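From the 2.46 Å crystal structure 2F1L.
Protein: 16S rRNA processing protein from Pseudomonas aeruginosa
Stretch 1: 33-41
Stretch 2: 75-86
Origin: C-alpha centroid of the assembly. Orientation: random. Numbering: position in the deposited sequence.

Stretch 1, residues 33-41: RGEVKVYSF
Stretch 2 (75-86) KVLAAKLKGLDD

The centre of the contact is apolar and lies on one face of a two-stranded antiparallel ladder, where V36, V38, L77 and A79 project together. V36 (chi1 -67°, m) places CG2 4.0 Å from A79 CB and CG1 4.1 Å from L84 CD2. V38, with chi1 t, sets its CB 4.2 Å from L77 CB and its CG2 4.3 Å from A79 CB, so the small alanine methyl is shared by both valines. L77 (chi1 -81°, chi2 75°) extends toward the C-terminal end of stretch 1, bringing CD1 to 3.7 Å from S40 CB. L84 (chi1 t, chi2 p) closes the other end of this apolar row.

The strand of stretch 1, which runs through V36 to S40, and strand 76-81 make an angle of 143° between their N-to-C directions; residues 35-40 and 76-81 have phi from -138° to -69° and psi from 118° to 167°. V36 pairs with A79 (CA-CA 5.4 Å) and V38 with L77 (CA-CA 5.0 Å), each as a hydrogen-bonded pair. V36 N donates to A79 O at 2.9 Å and A79 N to V36 O at 3.0 Å; V38 N donates to L77 O and L77 N to V38 O, both at 2.9 Å. Between them, K37 and A78 form a non-hydrogen-bonded pair with their CA atoms 4.8 Å apart. Here the CA-H groups face carbonyls instead: A78 CA lies 3.2 Å from V36 O, and K37 CA 3.4 Å from L77 O.

The side chains of K37 and A78 occupy the other face. K37 is largely extended (chi1 -167°, chi2 -151°, chi3 -139°, chi4 -161°), and its CE passes 4.2 Å from V76 CG2. Y39 (chi1 -71°, chi2 -40°) points away at CB, but its ring returns, its edge meeting V76 CG1 (V76 chi1 m) at 3.5 Å from CE1.

Toward the polar edge, E35 (chi1 m, chi2 t, chi3 8°) lays its CG 3.8 Å from K80 CD. Stretch 2 then folds through a type II turn from L81 to L84, closed by L84 N to L81 O at 3.1 Å. K80 (chi1 to chi4 t, p, t, p) curls over this turn: its NZ forms a salt bridge with D85 OD1 at 2.7 Å and donates to L84 O at 3.2 Å. Water 1 accepts from L81 N at 2.9 Å and lies 2.7 Å from G34 O, linking the turn to stretch 1. G34 (phi 102°, psi 3°) approaches D86 with CA atoms 3.7 Å apart; a CB there would clash with L84 O and D86 N.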

# COMPACT_ATOMS: atom_id res chain seq x y z
N ARG A 33 6.67 29.87 -7.83
CA ARG A 33 6.29 30.20 -9.19
C ARG A 33 4.89 29.65 -9.51
O ARG A 33 4.45 29.63 -10.68
CB ARG A 33 7.36 29.67 -10.14
CG ARG A 33 8.72 30.39 -9.95
CD ARG A 33 9.80 29.84 -10.90
NE ARG A 33 11.06 30.60 -10.91
CZ ARG A 33 11.19 31.91 -11.22
NH1 ARG A 33 10.15 32.67 -11.54
NH2 ARG A 33 12.40 32.48 -11.20
N GLY A 34 4.21 29.19 -8.46
CA GLY A 34 2.81 28.81 -8.54
C GLY A 34 2.47 27.34 -8.61
O GLY A 34 1.29 26.99 -8.75
N GLU A 35 3.48 26.47 -8.53
CA GLU A 35 3.19 25.03 -8.45
C GLU A 35 2.55 24.72 -7.12
O GLU A 35 2.71 25.46 -6.12
CB GLU A 35 4.44 24.18 -8.68
CG GLU A 35 4.95 24.33 -10.15
CD GLU A 35 6.19 23.49 -10.49
OE1 GLU A 35 6.63 22.64 -9.68
OE2 GLU A 35 6.71 23.65 -11.60
N VAL A 36 1.81 23.60 -7.12
CA VAL A 36 1.17 23.12 -5.91
C VAL A 36 1.74 21.73 -5.52
O VAL A 36 2.28 20.98 -6.35
CB VAL A 36 -0.36 23.03 -6.08
CG1 VAL A 36 -0.97 24.41 -6.23
CG2 VAL A 36 -0.75 22.18 -7.28
N LYS A 37 1.60 21.41 -4.24
CA LYS A 37 2.04 20.15 -3.70
C LYS A 37 0.78 19.29 -3.56
O LYS A 37 -0.27 19.74 -3.12
CB LYS A 37 2.70 20.37 -2.36
CG LYS A 37 3.47 19.18 -1.81
CD LYS A 37 3.47 19.23 -0.29
CE LYS A 37 4.80 18.84 0.36
NZ LYS A 37 4.48 18.51 1.78
N VAL A 38 0.91 18.05 -3.99
CA VAL A 38 -0.20 17.18 -4.28
C VAL A 38 0.14 15.79 -3.74
O VAL A 38 1.23 15.29 -3.98
CB VAL A 38 -0.43 17.12 -5.81
CG1 VAL A 38 -1.27 15.96 -6.20
CG2 VAL A 38 -1.13 18.41 -6.27
N TYR A 39 -0.78 15.21 -2.98
CA TYR A 39 -0.67 13.81 -2.68
C TYR A 39 -1.38 13.06 -3.81
O TYR A 39 -2.42 13.52 -4.32
CB TYR A 39 -1.30 13.47 -1.32
CG TYR A 39 -0.59 13.97 -0.07
CD1 TYR A 39 0.78 13.95 0.03
CD2 TYR A 39 -1.31 14.37 1.04
CE1 TYR A 39 1.42 14.35 1.21
CE2 TYR A 39 -0.69 14.77 2.21
CZ TYR A 39 0.68 14.77 2.29
OH TYR A 39 1.33 15.19 3.44
N SER A 40 -0.82 11.93 -4.24
CA SER A 40 -1.46 11.13 -5.30
C SER A 40 -2.04 9.85 -4.75
O SER A 40 -1.41 9.21 -3.95
CB SER A 40 -0.44 10.76 -6.36
OG SER A 40 -0.96 9.75 -7.19
N PHE A 41 -3.22 9.46 -5.22
CA PHE A 41 -3.88 8.23 -4.79
C PHE A 41 -3.91 7.14 -5.87
O PHE A 41 -4.63 6.09 -5.75
CB PHE A 41 -5.32 8.57 -4.32
CG PHE A 41 -5.39 9.66 -3.27
CD1 PHE A 41 -4.42 9.75 -2.28
CD2 PHE A 41 -6.45 10.55 -3.25
CE1 PHE A 41 -4.47 10.76 -1.32
CE2 PHE A 41 -6.51 11.58 -2.29
CZ PHE A 41 -5.53 11.67 -1.33
N LYS A 75 7.80 11.12 -2.37
CA LYS A 75 6.50 10.48 -2.54
C LYS A 75 5.37 11.50 -2.65
O LYS A 75 4.24 11.13 -2.71
CB LYS A 75 6.25 9.50 -1.41
CG LYS A 75 7.24 8.32 -1.38
CD LYS A 75 6.92 7.29 -2.42
CE LYS A 75 5.81 6.34 -1.98
NZ LYS A 75 6.24 5.57 -0.75
N VAL A 76 5.67 12.79 -2.71
CA VAL A 76 4.64 13.76 -3.09
C VAL A 76 4.90 14.27 -4.47
O VAL A 76 6.01 14.09 -5.00
CB VAL A 76 4.63 14.99 -2.19
CG1 VAL A 76 4.27 14.60 -0.74
CG2 VAL A 76 5.99 15.74 -2.26
N LEU A 77 3.92 14.96 -5.05
CA LEU A 77 4.08 15.51 -6.36
C LEU A 77 4.06 17.02 -6.33
O LEU A 77 3.42 17.61 -5.46
CB LEU A 77 2.94 15.07 -7.24
CG LEU A 77 3.05 13.68 -7.85
CD1 LEU A 77 2.76 12.65 -6.79
CD2 LEU A 77 2.01 13.52 -8.98
N ALA A 78 4.72 17.64 -7.31
CA ALA A 78 4.52 19.07 -7.63
C ALA A 78 3.88 19.18 -9.01
O ALA A 78 4.29 18.52 -9.97
CB ALA A 78 5.85 19.84 -7.60
N ALA A 79 2.88 20.03 -9.10
CA ALA A 79 2.06 20.14 -10.28
C ALA A 79 1.95 21.60 -10.67
O ALA A 79 1.78 22.45 -9.81
CB ALA A 79 0.71 19.60 -9.98
N LYS A 80 2.08 21.86 -11.97
CA LYS A 80 1.91 23.18 -12.55
C LYS A 80 0.56 23.19 -13.25
O LYS A 80 0.35 22.41 -14.18
CB LYS A 80 3.04 23.50 -13.53
CG LYS A 80 3.00 24.92 -14.18
CD LYS A 80 3.39 26.04 -13.19
CE LYS A 80 3.26 27.47 -13.77
NZ LYS A 80 1.96 27.64 -14.45
N LEU A 81 -0.34 24.06 -12.80
CA LEU A 81 -1.66 24.21 -13.41
C LEU A 81 -1.71 25.44 -14.31
O LEU A 81 -1.07 26.47 -14.03
CB LEU A 81 -2.74 24.30 -12.34
CG LEU A 81 -2.69 23.23 -11.25
CD1 LEU A 81 -3.83 23.46 -10.30
CD2 LEU A 81 -2.75 21.84 -11.83
N LYS A 82 -2.49 25.34 -15.38
CA LYS A 82 -2.48 26.37 -16.41
C LYS A 82 -2.99 27.65 -15.79
O LYS A 82 -3.99 27.64 -15.10
CB LYS A 82 -3.32 25.98 -17.63
CG LYS A 82 -3.16 26.97 -18.76
CD LYS A 82 -3.77 26.49 -20.06
CE LYS A 82 -3.69 27.60 -21.08
NZ LYS A 82 -4.73 27.44 -22.13
N GLY A 83 -2.25 28.73 -16.00
CA GLY A 83 -2.63 30.05 -15.52
C GLY A 83 -2.51 30.28 -14.02
O GLY A 83 -3.02 31.29 -13.51
N LEU A 84 -1.85 29.38 -13.31
CA LEU A 84 -1.56 29.54 -11.88
C LEU A 84 -0.06 29.78 -11.77
O LEU A 84 0.74 28.84 -11.76
CB LEU A 84 -2.02 28.29 -11.10
CG LEU A 84 -1.85 28.21 -9.60
CD1 LEU A 84 -2.53 29.37 -8.95
CD2 LEU A 84 -2.42 26.95 -9.05
N ASP A 85 0.33 31.05 -11.72
CA ASP A 85 1.74 31.45 -11.85
C ASP A 85 2.40 32.17 -10.68
O ASP A 85 3.49 32.70 -10.85
CB ASP A 85 1.90 32.27 -13.12
CG ASP A 85 1.37 31.54 -14.32
OD1 ASP A 85 1.73 30.36 -14.53
OD2 ASP A 85 0.57 32.14 -15.06
N ASP A 86 1.79 32.18 -9.50
CA ASP A 86 2.58 32.54 -8.28
C ASP A 86 2.09 31.86 -7.03
O ASP A 86 0.95 31.38 -6.94
CB ASP A 86 2.58 34.03 -8.03
CG ASP A 86 1.24 34.52 -7.62
OD1 ASP A 86 0.39 34.59 -8.50
OD2 ASP A 86 1.02 34.75 -6.42
O HOH W 1 0.71 26.26 -11.26
O HOH W 2 6.77 20.28 -11.44